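Local structure of subclass B3 metallo-beta-lactamase (Sphingobium indicum, 7LUU) at residues Pro42-Met47 with Leu134-Gly139; Leu59-Val64 with Val105-Phe110; Leu119-Glu122 with Asp126-Gly129; Thr206-Ala211 with Gly256-Asp261. The protein probably inactivates beta-lactam antibiotics by hydrolysing their ring at a two-zinc active site, as a subclass B3 metallo-beta-lactamase. All coordinates share one frame; numbering follows the deposited sequence.

How the contacts relate
Along the chain, contact 1 closes a long loop from the N-terminal region to helix 131-138, with contacts 2 and 3 nested inside it; contact 4 follows later. Contact 3 is the buried one, its centre about 5 Å from that of the chain, and holds zinc ligands. Contacts 1 and 2 are surface packing, their centres about 20 Å apart, on helices 131-138 and 98-107, which flank the first sheet. Contact 4 sets strand 205-213 of the second sheet against the chain leaving helix 242-257, its centre about 29 Å from that of contact 1. Contacts 3 and 4 touch through Trp207, which packs on the end of strand 115-119 and the loop carrying the zinc ligand Glu122.

Contact 1: residues Pro42-Met47 with Leu134-Gly139; sequences PLTRPM and LARDTG
NE of Arg136, the side chain that reaches across to Leu43, makes a 3.0 Å salt bridge with OD1 of Asp137, its neighbour on helix 131-138. The oxygen is approached on its syn side, although the partners are not coplanar: OD1 lies 23° out of the guanidinium plane. A second acid, Asp41, just ahead of Pro42-Met47, forms a salt bridge with NH1. The two carboxylates thus restrain the flat group while one of its faces is turned to Leu43. There CD1 of Leu43 stands over the face, offset toward the rim, and comes within 3.5 Å of NH2 of Arg136; CG of Leu43 follows at 3.7 Å from the same NH2. Thr44 contributes its methyl, CG2 lying 4.0 Å from NH1 of Arg136 in an oblique approach. The arginine chain is extended to CD, 3.9 Å from CD1 of Leu43, and the bend at chi3 (62°) then turns the guanidinium so that one face lies under that methyl. Leu43 also rests on Ala132 and Ala133, small residues of the same helix that let the loop come close, and on Pro171. Arginine suits this surface position because its polar N-H groups can serve acids while its flat face accepts a hydrocarbon. Both carboxylates probably stabilise its positive charge, but it is the bridge to Asp41, with the packing on Leu43, that ties the N-terminal loop to helix 131-138.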
loop_
_atom_site.group_PDB
_atom_site.type_symbol
_atom_site.label_atom_id
_atom_site.label_comp_id
_atom_site.label_asym_id
_atom_site.label_seq_id
_atom_site.Cartn_x
_atom_site.Cartn_y
_atom_site.Cartn_z
ATOM N N PRO A 42 -21.104 -5.752 6.059
ATOM C CA PRO A 42 -20.666 -4.375 5.795
ATOM C C PRO A 42 -19.210 -4.293 5.386
ATOM O O PRO A 42 -18.779 -3.277 4.796
ATOM C CB PRO A 42 -20.869 -3.660 7.138
ATOM C CG PRO A 42 -20.933 -4.749 8.152
ATOM C CD PRO A 42 -21.491 -5.984 7.466
ATOM N N LEU A 43 -18.424 -5.283 5.788
ATOM C CA LEU A 43 -16.990 -5.184 5.538
ATOM C C LEU A 43 -16.588 -5.739 4.167
ATOM O O LEU A 43 -15.464 -5.476 3.692
ATOM C CB LEU A 43 -16.241 -5.934 6.649
ATOM C CG LEU A 43 -16.535 -5.522 8.088
ATOM C CD1 LEU A 43 -15.530 -6.241 9.026
ATOM C CD2 LEU A 43 -16.489 -3.985 8.191
ATOM N N THR A 44 -17.489 -6.446 3.491
ATOM C CA THR A 44 -17.175 -6.916 2.129
ATOM C C THR A 44 -18.173 -6.442 1.089
ATOM O O THR A 44 -18.036 -6.813 -0.088
ATOM C CB THR A 44 -17.117 -8.442 2.065
ATOM O OG1 THR A 44 -18.425 -8.977 2.410
ATOM C CG2 THR A 44 -16.022 -8.973 3.003
ATOM N N ARG A 45 -19.161 -5.619 1.461
ATOM C CA ARG A 45 -20.128 -5.163 0.469
ATOM C C ARG A 45 -19.386 -4.434 -0.662
ATOM O O ARG A 45 -18.528 -3.592 -0.369
ATOM C CB ARG A 45 -21.188 -4.283 1.197
ATOM C CG ARG A 45 -22.366 -3.801 0.334
ATOM C CD ARG A 45 -23.368 -2.898 1.133
ATOM N NE ARG A 45 -23.817 -3.628 2.310
ATOM C CZ ARG A 45 -23.593 -3.230 3.560
ATOM N NH1 ARG A 45 -22.934 -2.116 3.822
ATOM N NH2 ARG A 45 -23.954 -4.043 4.561
ATOM N N PRO A 46 -19.577 -4.818 -1.946
ATOM C CA PRO A 46 -18.649 -4.396 -3.018
ATOM C C PRO A 46 -18.647 -2.902 -3.269
ATOM O O PRO A 46 -19.670 -2.205 -3.091
ATOM C CB PRO A 46 -19.185 -5.115 -4.266
ATOM C CG PRO A 46 -19.976 -6.275 -3.687
ATOM C CD PRO A 46 -20.590 -5.795 -2.452
ATOM N N MET A 47 -17.476 -2.408 -3.643
ATOM C CA MET A 47 -17.282 -1.050 -4.152
ATOM C C MET A 47 -16.707 -1.057 -5.561
ATOM O O MET A 47 -15.967 -1.939 -5.935
ATOM C CB MET A 47 -16.292 -0.247 -3.234
ATOM C CG MET A 47 -16.908 -0.158 -1.851
ATOM S SD MET A 47 -15.814 0.755 -0.701
ATOM C CE MET A 47 -16.076 2.400 -1.318
ATOM N N LEU A 134 -10.419 -8.470 6.527
ATOM C CA LEU A 134 -9.261 -9.364 6.744
ATOM C C LEU A 134 -8.874 -9.395 8.220
ATOM O O LEU A 134 -8.588 -10.460 8.779
ATOM C CB LEU A 134 -8.034 -8.911 5.904
ATOM C CG LEU A 134 -8.263 -9.036 4.396
ATOM C CD1 LEU A 134 -7.208 -8.220 3.662
ATOM C CD2 LEU A 134 -8.231 -10.535 4.041
ATOM N N ALA A 135 -8.904 -8.232 8.881
ATOM C CA ALA A 135 -8.596 -8.196 10.296
ATOM C C ALA A 135 -9.638 -8.976 11.094
ATOM O O ALA A 135 -9.283 -9.682 12.050
ATOM C CB ALA A 135 -8.475 -6.740 10.794
ATOM N N ARG A 136 -10.912 -8.803 10.744
ATOM C CA ARG A 136 -11.980 -9.540 11.418
ATOM C C ARG A 136 -11.737 -11.034 11.316
ATOM O O ARG A 136 -11.807 -11.775 12.321
ATOM C CB ARG A 136 -13.337 -9.172 10.809
ATOM C CG ARG A 136 -14.535 -10.064 11.341
ATOM C CD ARG A 136 -15.792 -9.795 10.539
ATOM N NE ARG A 136 -15.588 -10.147 9.145
ATOM C CZ ARG A 136 -16.423 -9.815 8.151
ATOM N NH1 ARG A 136 -16.133 -10.106 6.880
ATOM N NH2 ARG A 136 -17.481 -9.091 8.423
ATOM N N ASP A 137 -11.442 -11.504 10.112
ATOM C CA ASP A 137 -11.431 -12.945 9.874
ATOM C C ASP A 137 -10.170 -13.606 10.425
ATOM O O ASP A 137 -10.201 -14.802 10.788
ATOM C CB ASP A 137 -11.539 -13.221 8.366
ATOM C CG ASP A 137 -13.010 -13.093 7.810
ATOM O OD1 ASP A 137 -13.928 -12.607 8.508
ATOM O OD2 ASP A 137 -13.242 -13.566 6.654
ATOM N N THR A 138 -9.094 -12.863 10.537
ATOM C CA THR A 138 -7.775 -13.397 10.930
ATOM C C THR A 138 -7.373 -13.095 12.367
ATOM O O THR A 138 -6.535 -13.831 12.923
ATOM C CB THR A 138 -6.630 -12.854 10.085
ATOM O OG1 THR A 138 -6.517 -11.437 10.225
ATOM C CG2 THR A 138 -6.806 -13.165 8.584
ATOM N N GLY A 139 -7.870 -12.007 12.922
ATOM C CA GLY A 139 -7.472 -11.493 14.212
ATOM C C GLY A 139 -6.243 -10.616 14.160
ATOM O O GLY A 139 -5.780 -10.156 15.219
#

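Contact 2: residues Leu59-Val64 with Val105-Phe110; sequences LPPERV and VRKLGF
Pro61 and Leu108 form a small apolar contact at the protein surface, where the chain entering edge strand 62-65 passes the C-terminal end of helix 98-107. The strand belongs to the first sheet of the alpha-beta/beta-alpha sandwich, so the contact joins the border of that sheet to one of its flanking helices. CB of Pro61 meets CG of Leu108 at 3.7 Å, and the two side chains slide past each other in opposite directions. The leucine methyl CD2 lies 3.8 Å from the same CB of Pro61. Leu108 places CG beside its own backbone N (chi1 -66°), which brings the branched end over to the proline ring and on to Tyr69 and Val71. Beside it, Lys107 crosses the proline at about a right angle, its CB 3.9 Å from CG of Pro61. Its chain is extended and runs past CD of Pro61 toward a water, to which NZ donates only weakly, at 3.3 Å; the same water is held by Leu59 O at 2.8 Å. Gly109 ends the helix in a Schellman motif, its N bonded to Arg106 O at 2.9 Å and Phe110 N bonded to Val105 O. Its positive phi is easily adopted without a side chain, and after the turn Phe110 meets the Tyr69 ring edge-to-face. The rigid proline offers a preshaped hydrocarbon surface, so adhesion here comes mainly from burying apolar groups, while the ammonium of Lys107 reaches past the apolar patch to a water that it binds only weakly.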
loop_
_atom_site.group_PDB
_atom_site.type_symbol
_atom_site.label_atom_id
_atom_site.label_comp_id
_atom_site.label_asym_id
_atom_site.label_seq_id
_atom_site.Cartn_x
_atom_site.Cartn_y
_atom_site.Cartn_z
ATOM N N LEU A 59 -4.876 -13.365 -10.569
ATOM C CA LEU A 59 -3.543 -13.899 -10.879
ATOM C C LEU A 59 -3.248 -15.030 -9.911
ATOM O O LEU A 59 -3.605 -14.939 -8.731
ATOM C CB LEU A 59 -2.469 -12.815 -10.725
ATOM C CG LEU A 59 -2.521 -11.654 -11.740
ATOM C CD1 LEU A 59 -1.443 -10.622 -11.365
ATOM C CD2 LEU A 59 -2.317 -12.164 -13.230
ATOM N N PRO A 60 -2.539 -16.071 -10.328
ATOM C CA PRO A 60 -2.134 -17.050 -9.365
ATOM C C PRO A 60 -1.207 -16.425 -8.339
ATOM O O PRO A 60 -0.315 -15.631 -8.685
ATOM C CB PRO A 60 -1.374 -18.095 -10.208
ATOM C CG PRO A 60 -0.783 -17.265 -11.391
ATOM C CD PRO A 60 -1.927 -16.269 -11.678
ATOM N N PRO A 61 -1.344 -16.773 -7.080
ATOM C CA PRO A 61 -0.360 -16.292 -6.095
ATOM C C PRO A 61 1.011 -16.879 -6.379
ATOM O O PRO A 61 1.158 -18.001 -6.913
ATOM C CB PRO A 61 -0.938 -16.757 -4.739
ATOM C CG PRO A 61 -1.856 -17.927 -5.125
ATOM C CD PRO A 61 -2.374 -17.651 -6.503
ATOM N N GLU A 62 2.039 -16.064 -6.116
ATOM C CA GLU A 62 3.410 -16.416 -6.538
ATOM C C GLU A 62 4.377 -16.008 -5.441
ATOM O O GLU A 62 4.159 -14.993 -4.759
ATOM C CB GLU A 62 3.817 -15.707 -7.851
ATOM C CG GLU A 62 3.046 -16.220 -9.060
ATOM C CD GLU A 62 3.414 -15.567 -10.381
ATOM O OE1 GLU A 62 3.227 -14.362 -10.539
ATOM O OE2 GLU A 62 3.859 -16.317 -11.290
ATOM N N ARG A 63 5.439 -16.805 -5.279
ATOM C CA ARG A 63 6.569 -16.435 -4.413
ATOM C C ARG A 63 7.378 -15.359 -5.119
ATOM O O ARG A 63 7.629 -15.450 -6.336
ATOM C CB ARG A 63 7.475 -17.648 -4.116
ATOM C CG ARG A 63 8.696 -17.300 -3.235
ATOM C CD ARG A 63 9.785 -18.441 -3.336
ATOM N NE ARG A 63 9.151 -19.729 -3.143
ATOM C CZ ARG A 63 8.740 -20.187 -1.976
ATOM N NH1 ARG A 63 8.919 -19.472 -0.882
ATOM N NH2 ARG A 63 8.152 -21.383 -1.891
ATOM N N VAL A 64 7.732 -14.303 -4.386
ATOM C CA VAL A 64 8.608 -13.256 -4.887
ATOM C C VAL A 64 10.043 -13.700 -4.694
ATOM O O VAL A 64 10.811 -13.839 -5.650
ATOM C CB VAL A 64 8.345 -11.933 -4.147
ATOM C CG1 VAL A 64 9.277 -10.794 -4.595
ATOM C CG2 VAL A 64 6.908 -11.413 -4.465
ATOM N N VAL A 105 -4.152 -16.898 -0.132
ATOM C CA VAL A 105 -3.268 -17.294 0.969
ATOM C C VAL A 105 -3.338 -18.818 1.152
ATOM O O VAL A 105 -2.316 -19.505 1.282
ATOM C CB VAL A 105 -3.703 -16.549 2.255
ATOM C CG1 VAL A 105 -2.967 -17.062 3.460
ATOM C CG2 VAL A 105 -3.392 -15.050 2.099
ATOM N N ARG A 106 -4.556 -19.362 1.094
ATOM C CA ARG A 106 -4.734 -20.807 1.200
ATOM C C ARG A 106 -4.135 -21.564 0.025
ATOM O O ARG A 106 -3.627 -22.698 0.194
ATOM C CB ARG A 106 -6.233 -21.096 1.330
ATOM C CG ARG A 106 -6.760 -20.749 2.721
ATOM C CD ARG A 106 -8.243 -21.212 2.799
ATOM N NE ARG A 106 -8.765 -20.829 4.088
ATOM C CZ ARG A 106 -9.583 -19.797 4.260
ATOM N NH1 ARG A 106 -9.985 -19.481 5.489
ATOM N NH2 ARG A 106 -10.007 -19.110 3.196
ATOM N N LYS A 107 -4.203 -20.993 -1.191
ATOM C CA LYS A 107 -3.642 -21.691 -2.350
ATOM C C LYS A 107 -2.149 -21.897 -2.205
ATOM O O LYS A 107 -1.602 -22.883 -2.713
ATOM C CB LYS A 107 -3.904 -20.890 -3.613
ATOM C CG LYS A 107 -5.313 -20.863 -4.074
ATOM C CD LYS A 107 -5.464 -19.907 -5.279
ATOM C CE LYS A 107 -6.893 -20.071 -5.850
ATOM N NZ LYS A 107 -7.061 -19.244 -7.053
ATOM N N LEU A 108 -1.472 -20.987 -1.506
ATOM C CA LEU A 108 -0.045 -21.102 -1.216
ATOM C C LEU A 108 0.250 -22.088 -0.092
ATOM O O LEU A 108 1.434 -22.283 0.219
ATOM C CB LEU A 108 0.533 -19.738 -0.839
ATOM C CG LEU A 108 0.548 -18.688 -1.975
ATOM C CD1 LEU A 108 1.103 -17.345 -1.392
ATOM C CD2 LEU A 108 1.506 -19.180 -3.078
ATOM N N GLY A 109 -0.774 -22.630 0.569
ATOM C CA GLY A 109 -0.604 -23.583 1.636
ATOM C C GLY A 109 -0.600 -23.001 3.015
ATOM O O GLY A 109 -0.235 -23.701 3.965
ATOM N N PHE A 110 -1.025 -21.749 3.174
ATOM C CA PHE A 110 -0.988 -21.090 4.472
ATOM C C PHE A 110 -2.394 -21.013 5.078
ATOM O O PHE A 110 -3.414 -21.045 4.363
ATOM C CB PHE A 110 -0.426 -19.663 4.312
ATOM C CG PHE A 110 1.050 -19.615 3.932
ATOM C CD1 PHE A 110 2.005 -19.936 4.855
ATOM C CD2 PHE A 110 1.429 -19.146 2.697
ATOM C CE1 PHE A 110 3.353 -19.885 4.556
ATOM C CE2 PHE A 110 2.805 -19.101 2.357
ATOM C CZ PHE A 110 3.743 -19.470 3.269
HETATM O O HOH W 1 -5.967 -16.302 -8.046
#

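Contact 3: residues Leu119-Glu122 with Asp126-Gly129; sequences LSTE and DHAG. With ZN (zinc ion), chain C; ZN (zinc ion), chain B.
Glu122 and His127 begin and end the Glu-x-His-x-Asp-His metal-binding motif, a variant of the zinc signature of the metallo-beta-lactamase fold and the first glutamate reported at this site in subclass B3. Metal bonds come first. OE2 of Glu122 binds the zinc of chain B at 1.9 Å, a site completed by His124, His200 and water 3. The zinc of chain C takes OD2 of Asp126 at 2.1 Å and NE2 of His127 at 2.0 Å, with His267 and waters 2 and 3 among its other ligands. Water 3 therefore bridges the two metals. Hydrogen bonds form a further layer: water 3 donates to OD1 of Asp126 at 2.6 Å, and water 2 donates to OE1 of Glu122 at 3.1 Å, so each carboxylate binds a metal with one oxygen and a water with the other. Packing completes the account. CD of Glu122 lies 3.2 Å from CD2 of His127, with carboxylate and ring planes 35° apart. Glu122 CG sits between its own backbone N and carbonyl carbon (chi1 62°), and the chain then extends to the metal. Ala128, small enough for this buried place, sets its CB 3.7 Å from O of Glu122.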
loop_
_atom_site.group_PDB
_atom_site.type_symbol
_atom_site.label_atom_id
_atom_site.label_comp_id
_atom_site.label_asym_id
_atom_site.label_seq_id
_atom_site.Cartn_x
_atom_site.Cartn_y
_atom_site.Cartn_z
ATOM N N LEU A 119 -0.273 -4.631 7.112
ATOM C CA LEU A 119 0.335 -3.293 6.949
ATOM C C LEU A 119 -0.465 -2.497 5.902
ATOM O O LEU A 119 -0.931 -3.054 4.926
ATOM C CB LEU A 119 1.812 -3.423 6.500
ATOM C CG LEU A 119 2.595 -4.490 7.298
ATOM C CD1 LEU A 119 4.057 -4.379 6.803
ATOM C CD2 LEU A 119 2.545 -4.353 8.805
ATOM N N SER A 120 -0.638 -1.192 6.105
ATOM C CA SER A 120 -1.457 -0.366 5.200
ATOM C C SER A 120 -0.610 0.740 4.559
ATOM O O SER A 120 -0.027 1.551 5.283
ATOM C CB SER A 120 -2.632 0.241 5.979
ATOM O OG SER A 120 -3.346 1.194 5.191
ATOM N N THR A 121 -0.581 0.789 3.200
ATOM C CA THR A 121 0.166 1.860 2.553
ATOM C C THR A 121 -0.593 3.178 2.543
ATOM O O THR A 121 0.040 4.251 2.430
ATOM C CB THR A 121 0.541 1.504 1.091
ATOM O OG1 THR A 121 -0.622 1.220 0.285
ATOM C CG2 THR A 121 1.552 0.298 1.047
ATOM N N GLU A 122 -1.932 3.122 2.515
ATOM C CA GLU A 122 -2.745 4.349 2.418
ATOM C C GLU A 122 -4.213 4.085 2.716
ATOM O O GLU A 122 -4.740 2.984 2.422
ATOM C CB GLU A 122 -2.639 5.000 1.028
ATOM C CG GLU A 122 -3.170 4.046 -0.123
ATOM C CD GLU A 122 -3.309 4.782 -1.446
ATOM O OE1 GLU A 122 -2.319 4.736 -2.242
ATOM O OE2 GLU A 122 -4.376 5.344 -1.722
ATOM N N ASP A 126 -9.245 1.464 -2.417
ATOM C CA ASP A 126 -8.681 0.447 -3.301
ATOM C C ASP A 126 -7.458 -0.219 -2.686
ATOM O O ASP A 126 -6.942 -1.178 -3.263
ATOM C CB ASP A 126 -8.329 1.032 -4.704
ATOM C CG ASP A 126 -7.411 2.284 -4.640
ATOM O OD1 ASP A 126 -7.541 3.121 -3.713
ATOM O OD2 ASP A 126 -6.588 2.448 -5.574
ATOM N N HIS A 127 -6.993 0.233 -1.499
ATOM C CA HIS A 127 -5.917 -0.451 -0.787
ATOM C C HIS A 127 -6.307 -0.833 0.606
ATOM O O HIS A 127 -5.810 -1.819 1.130
ATOM C CB HIS A 127 -4.634 0.446 -0.725
ATOM C CG HIS A 127 -4.284 1.022 -2.067
ATOM N ND1 HIS A 127 -3.514 0.318 -2.975
ATOM C CD2 HIS A 127 -4.678 2.146 -2.699
ATOM C CE1 HIS A 127 -3.439 1.007 -4.117
ATOM N NE2 HIS A 127 -4.131 2.121 -3.967
ATOM N N ALA A 128 -7.202 -0.078 1.232
ATOM C CA ALA A 128 -7.628 -0.420 2.576
ATOM C C ALA A 128 -9.018 -1.032 2.628
ATOM O O ALA A 128 -9.454 -1.391 3.714
ATOM C CB ALA A 128 -7.605 0.847 3.458
ATOM N N GLY A 129 -9.722 -1.072 1.500
ATOM C CA GLY A 129 -11.116 -1.460 1.510
ATOM C C GLY A 129 -11.371 -2.819 2.136
ATOM O O GLY A 129 -12.383 -2.990 2.841
HETATM ZN ZN ZN C . -4.733 3.391 -5.406
HETATM ZN ZN ZN B . -5.097 6.369 -3.164
HETATM O O HOH W 2 -3.107 4.655 -5.188
HETATM O O HOH W 3 -5.856 5.020 -4.321
#

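Contact 4: residues Thr206-Ala211 with Gly256-Asp261; sequences TWSWNA and GALKCD
Leu258, the first residue to leave helical geometry after helix 242-257, directs its side chain at Thr206 and Ser208 on strand 205-213. CD1 of Leu258 approaches CG2 of Thr206 to 4.3 Å, methyl against methyl, while the other branch, CD2, lies 4.4 Å from OG of Ser208. These are loose van der Waals distances, and the two hydroxyls find polar partners elsewhere: Thr206 OG1 with Thr197 and Ser224, Ser208 OG with His195, on which Leu258 also rests. Thr206 and Ser208 thus present one face of the second sheet to the helical layer, whereas Trp207 and Trp209 pack on Ile90 of the first sheet; this is the layered arrangement of the alpha-beta/beta-alpha sandwich. Next comes Lys259, whose CB points at the strand but whose long chain leads its ammonium away, as suits a charged residue on the surface. Cys260 is buried and forms a disulfide with Cys283, fastening this connection covalently to helix 282-300. Asp261 then brings the chain up to strand 262-265, its OD2 accepting a hydrogen bond from Ala219 N on neighbouring strand 216-223.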
loop_
_atom_site.group_PDB
_atom_site.type_symbol
_atom_site.label_atom_id
_atom_site.label_comp_id
_atom_site.label_asym_id
_atom_site.label_seq_id
_atom_site.Cartn_x
_atom_site.Cartn_y
_atom_site.Cartn_z
ATOM N N THR A 206 5.457 3.374 3.036
ATOM C CA THR A 206 6.165 2.335 2.296
ATOM C C THR A 206 6.832 1.409 3.304
ATOM O O THR A 206 7.225 1.828 4.384
ATOM C CB THR A 206 7.191 3.030 1.382
ATOM O OG1 THR A 206 6.486 3.712 0.354
ATOM C CG2 THR A 206 8.249 2.045 0.765
ATOM N N TRP A 207 6.921 0.125 2.962
ATOM C CA TRP A 207 7.444 -0.898 3.852
ATOM C C TRP A 207 8.635 -1.577 3.215
ATOM O O TRP A 207 8.544 -1.973 2.055
ATOM C CB TRP A 207 6.307 -1.941 4.099
ATOM C CG TRP A 207 5.003 -1.280 4.510
ATOM C CD1 TRP A 207 3.948 -0.890 3.673
ATOM C CD2 TRP A 207 4.685 -0.793 5.811
ATOM N NE1 TRP A 207 2.962 -0.265 4.440
ATOM C CE2 TRP A 207 3.404 -0.166 5.738
ATOM C CE3 TRP A 207 5.370 -0.837 7.059
ATOM C CZ2 TRP A 207 2.776 0.375 6.865
ATOM C CZ3 TRP A 207 4.745 -0.322 8.154
ATOM C CH2 TRP A 207 3.453 0.306 8.053
ATOM N N SER A 208 9.692 -1.855 4.009
ATOM C CA SER A 208 10.825 -2.569 3.454
ATOM C C SER A 208 11.276 -3.686 4.383
ATOM O O SER A 208 11.163 -3.601 5.617
ATOM C CB SER A 208 12.014 -1.598 3.186
ATOM O OG SER A 208 12.502 -1.075 4.447
ATOM N N TRP A 209 11.830 -4.734 3.770
ATOM C CA TRP A 209 12.341 -5.816 4.571
ATOM C C TRP A 209 13.228 -6.695 3.704
ATOM O O TRP A 209 13.170 -6.653 2.477
ATOM C CB TRP A 209 11.155 -6.637 5.144
ATOM C CG TRP A 209 10.404 -7.461 4.081
ATOM C CD1 TRP A 209 10.554 -8.793 3.754
ATOM C CD2 TRP A 209 9.382 -6.945 3.194
ATOM N NE1 TRP A 209 9.671 -9.144 2.736
ATOM C CE2 TRP A 209 8.919 -8.044 2.404
ATOM C CE3 TRP A 209 8.788 -5.706 3.052
ATOM C CZ2 TRP A 209 7.939 -7.901 1.396
ATOM C CZ3 TRP A 209 7.749 -5.550 2.039
ATOM C CH2 TRP A 209 7.366 -6.665 1.236
ATOM N N ASN A 210 14.026 -7.540 4.364
ATOM C CA ASN A 210 14.866 -8.538 3.683
ATOM C C ASN A 210 14.145 -9.881 3.581
ATOM O O ASN A 210 13.485 -10.323 4.533
ATOM C CB ASN A 210 16.157 -8.741 4.474
ATOM C CG ASN A 210 17.265 -7.768 4.083
ATOM O OD1 ASN A 210 17.100 -6.970 3.154
ATOM N ND2 ASN A 210 18.419 -7.845 4.788
ATOM N N ALA A 211 14.276 -10.515 2.408
ATOM C CA ALA A 211 13.827 -11.879 2.170
ATOM C C ALA A 211 15.041 -12.680 1.764
ATOM O O ALA A 211 15.879 -12.187 0.996
ATOM C CB ALA A 211 12.732 -11.930 1.077
ATOM N N GLY A 256 14.932 7.276 -3.176
ATOM C CA GLY A 256 16.294 7.233 -3.694
ATOM C C GLY A 256 17.309 6.642 -2.728
ATOM O O GLY A 256 18.328 6.103 -3.183
ATOM N N ALA A 257 17.060 6.715 -1.422
ATOM C CA ALA A 257 17.957 6.183 -0.396
ATOM C C ALA A 257 17.760 4.695 -0.107
ATOM O O ALA A 257 18.674 4.053 0.430
ATOM C CB ALA A 257 17.785 6.938 0.928
ATOM N N LEU A 258 16.586 4.130 -0.395
ATOM C CA LEU A 258 16.317 2.771 0.018
ATOM C C LEU A 258 17.180 1.783 -0.723
ATOM O O LEU A 258 17.400 1.907 -1.930
ATOM C CB LEU A 258 14.854 2.408 -0.267
ATOM C CG LEU A 258 13.838 2.909 0.701
ATOM C CD1 LEU A 258 12.429 2.683 0.157
ATOM C CD2 LEU A 258 14.076 2.279 2.095
ATOM N N LYS A 259 17.606 0.755 0.003
ATOM C CA LYS A 259 18.124 -0.440 -0.630
ATOM C C LYS A 259 16.895 -1.155 -1.185
ATOM O O LYS A 259 15.898 -1.382 -0.473
ATOM C CB LYS A 259 18.851 -1.327 0.388
ATOM C CG LYS A 259 19.596 -2.496 -0.206
ATOM C CD LYS A 259 20.703 -1.949 -1.060
ATOM C CE LYS A 259 21.698 -2.987 -1.525
ATOM N NZ LYS A 259 22.776 -2.268 -2.288
ATOM N N CYS A 260 16.993 -1.505 -2.434
ATOM C CA CYS A 260 15.787 -1.819 -3.185
ATOM C C CYS A 260 16.194 -2.768 -4.298
ATOM O O CYS A 260 16.436 -2.386 -5.468
ATOM C CB CYS A 260 15.232 -0.511 -3.736
ATOM S SG CYS A 260 13.835 -0.731 -4.899
ATOM N N ASP A 261 16.318 -4.045 -3.929
ATOM C CA ASP A 261 16.570 -5.069 -4.915
ATOM C C ASP A 261 15.290 -5.486 -5.631
ATOM O O ASP A 261 15.330 -5.999 -6.771
ATOM C CB ASP A 261 17.129 -6.290 -4.222
ATOM C CG ASP A 261 18.526 -6.065 -3.683
ATOM O OD1 ASP A 261 19.391 -5.535 -4.440
ATOM O OD2 ASP A 261 18.709 -6.338 -2.455
#